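Local atomic coordinates of L-threonine dehydrogenase (Flavobacterium frigidimaris, PDB entry 2YY7), a protein that probably oxidises L-threonine at its 3-hydroxyl group with NAD as cofactor, as an epimerase-like member of the short-chain dehydrogenase/reductase superfamily. Residues K257-E262 / M303-I308. Numbering follows the deposited sequence.
Sequences KKHIPE and MTKDMI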
loop_
_atom_site.group_PDB
_atom_site.type_symbol
_atom_site.label_atom_id
_atom_site.label_comp_id
_atom_site.label_asym_id
_atom_site.label_seq_id
_atom_site.Cartn_x
_atom_site.Cartn_y
_atom_site.Cartn_z
ATOM N N LYS A 257 21.910 10.814 -32.051
ATOM C CA LYS A 257 22.888 11.600 -32.811
ATOM C C LYS A 257 23.536 10.809 -33.942
ATOM O O LYS A 257 24.053 11.394 -34.891
ATOM C CB LYS A 257 23.974 12.150 -31.885
ATOM C CG LYS A 257 23.500 13.291 -31.007
ATOM C CD LYS A 257 24.609 13.814 -30.110
ATOM C CE LYS A 257 24.120 14.998 -29.288
ATOM N NZ LYS A 257 25.114 15.442 -28.271
ATOM N N LYS A 258 23.514 9.483 -33.835
ATOM C CA LYS A 258 24.082 8.628 -34.871
ATOM C C LYS A 258 23.184 8.673 -36.103
ATOM O O LYS A 258 23.634 8.421 -37.219
ATOM C CB LYS A 258 24.206 7.184 -34.377
ATOM C CG LYS A 258 25.169 7.000 -33.218
ATOM C CD LYS A 258 25.253 5.540 -32.807
ATOM C CE LYS A 258 26.113 5.372 -31.565
ATOM N NZ LYS A 258 26.219 3.945 -31.155
ATOM N N HIS A 259 21.911 8.995 -35.889
ATOM C CA HIS A 259 20.939 9.085 -36.976
ATOM C C HIS A 259 20.695 10.539 -37.387
ATOM O O HIS A 259 20.386 10.821 -38.545
ATOM C CB HIS A 259 19.608 8.452 -36.564
ATOM C CG HIS A 259 19.694 6.986 -36.277
ATOM N ND1 HIS A 259 20.191 6.483 -35.093
ATOM C CD2 HIS A 259 19.350 5.911 -37.026
ATOM C CE1 HIS A 259 20.149 5.164 -35.124
ATOM N NE2 HIS A 259 19.644 4.790 -36.287
ATOM N N ILE A 260 20.819 11.450 -36.424
ATOM C CA ILE A 260 20.633 12.879 -36.661
ATOM C C ILE A 260 21.845 13.573 -36.031
ATOM O O ILE A 260 21.798 14.014 -34.882
ATOM C CB ILE A 260 19.333 13.384 -35.997
ATOM C CG1 ILE A 260 18.162 12.480 -36.396
ATOM C CG2 ILE A 260 19.047 14.809 -36.434
ATOM C CD1 ILE A 260 16.866 12.782 -35.677
ATOM N N PRO A 261 22.954 13.663 -36.783
ATOM C CA PRO A 261 24.214 14.278 -36.343
ATOM C C PRO A 261 24.134 15.700 -35.795
ATOM O O PRO A 261 24.937 16.083 -34.946
ATOM C CB PRO A 261 25.092 14.198 -37.593
ATOM C CG PRO A 261 24.568 12.980 -38.302
ATOM C CD PRO A 261 23.078 13.163 -38.165
ATOM N N GLU A 262 23.172 16.477 -36.279
ATOM C CA GLU A 262 23.023 17.859 -35.846
ATOM C C GLU A 262 22.153 18.012 -34.600
ATOM O O GLU A 262 22.012 19.111 -34.070
ATOM C CB GLU A 262 22.441 18.710 -36.981
ATOM C CG GLU A 262 21.033 18.313 -37.414
ATOM C CD GLU A 262 21.003 17.186 -38.444
ATOM O OE1 GLU A 262 21.744 16.192 -38.284
ATOM O OE2 GLU A 262 20.220 17.291 -39.411
ATOM N N MET A 303 16.002 -0.064 -30.682
ATOM C CA MET A 303 14.791 0.707 -30.446
ATOM C C MET A 303 14.893 2.073 -31.112
ATOM O O MET A 303 13.934 2.548 -31.721
ATOM C CB MET A 303 14.541 0.906 -28.955
ATOM C CG MET A 303 13.456 1.931 -28.688
ATOM S SD MET A 303 13.208 2.270 -26.964
ATOM C CE MET A 303 14.623 3.360 -26.635
ATOM N N THR A 304 16.053 2.710 -30.983
ATOM C CA THR A 304 16.262 4.023 -31.579
ATOM C C THR A 304 16.066 3.947 -33.091
ATOM O O THR A 304 15.425 4.809 -33.688
ATOM C CB THR A 304 17.680 4.561 -31.276
ATOM O OG1 THR A 304 17.822 4.760 -29.864
ATOM C CG2 THR A 304 17.910 5.890 -31.990
ATOM N N LYS A 305 16.617 2.907 -33.705
ATOM C CA LYS A 305 16.493 2.728 -35.145
ATOM C C LYS A 305 15.025 2.600 -35.533
ATOM O O LYS A 305 14.546 3.300 -36.429
ATOM C CB LYS A 305 17.250 1.472 -35.592
ATOM C CG LYS A 305 17.129 1.171 -37.077
ATOM C CD LYS A 305 17.818 -0.142 -37.426
ATOM C CE LYS A 305 17.740 -0.423 -38.919
ATOM N NZ LYS A 305 18.268 -1.775 -39.260
ATOM N N ASP A 306 14.319 1.702 -34.848
ATOM C CA ASP A 306 12.903 1.451 -35.114
ATOM C C ASP A 306 12.028 2.683 -34.895
ATOM O O ASP A 306 11.075 2.907 -35.639
ATOM C CB ASP A 306 12.414 0.286 -34.246
ATOM C CG ASP A 306 11.121 -0.321 -34.758
ATOM O OD1 ASP A 306 10.035 0.135 -34.352
ATOM O OD2 ASP A 306 11.198 -1.251 -35.589
ATOM N N MET A 307 12.348 3.486 -33.882
ATOM C CA MET A 307 11.580 4.700 -33.615
ATOM C C MET A 307 11.749 5.692 -34.760
ATOM O O MET A 307 10.770 6.222 -35.293
ATOM C CB MET A 307 12.035 5.363 -32.306
ATOM C CG MET A 307 11.447 4.746 -31.037
ATOM S SD MET A 307 9.658 4.990 -30.875
ATOM C CE MET A 307 9.599 6.651 -30.182
ATOM N N ILE A 308 12.998 5.944 -35.134
ATOM C CA ILE A 308 13.285 6.886 -36.208
ATOM C C ILE A 308 12.673 6.437 -37.537
ATOM O O ILE A 308 12.217 7.262 -38.324
ATOM C CB ILE A 308 14.811 7.102 -36.338
ATOM C CG1 ILE A 308 15.318 7.816 -35.076
ATOM C CG2 ILE A 308 15.137 7.929 -37.587
ATOM C CD1 ILE A 308 16.811 7.933 -34.980
#
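His259 sets its CG beside the backbone N (chi1 -63°), which sends the imidazole toward helix 300-311, while Ile308, with CG1 likewise beside its own N and the chain then extended (chi2 172°), delivers CD1 to the base of that ring. The methyl carbon Ile308 CD1 lies 3.3 Å from His259 CB and equally close to CG, a contact at the root of the imidazole that is tighter than an ordinary carbon-carbon approach. It meets the ring obliquely. Farther out, Thr304 CG2 is 3.9 Å from His259 ND1 and equally near CE1, and the far ring nitrogen, His259 NE2, sits 3.9 Å from Lys305 CA. Three residues within little more than one helical turn, Thr304, Lys305 and Ile308, thus receive a single side chain. The helix is the last of this Rossmann-type dehydrogenase, and the contact joins it to the loop that leads from helix 249-257 into strand 264-267, away from the NAD site. No hydrogen bond crosses the interface: Thr304 OG1 bonds to Leu300 O one turn back in its own helix, and His259 ND1 makes a weak hydrogen bond to Glu255 O. Lys305 meets the ring chiefly through CA and CB, and its extended chain leads the ammonium group away from the loop. Thr304, which is buried, also packs on Phe192 of helix 187-197 and Ile256 of helix 249-257, whereas His259 lies at the solvent-exposed side of the contact.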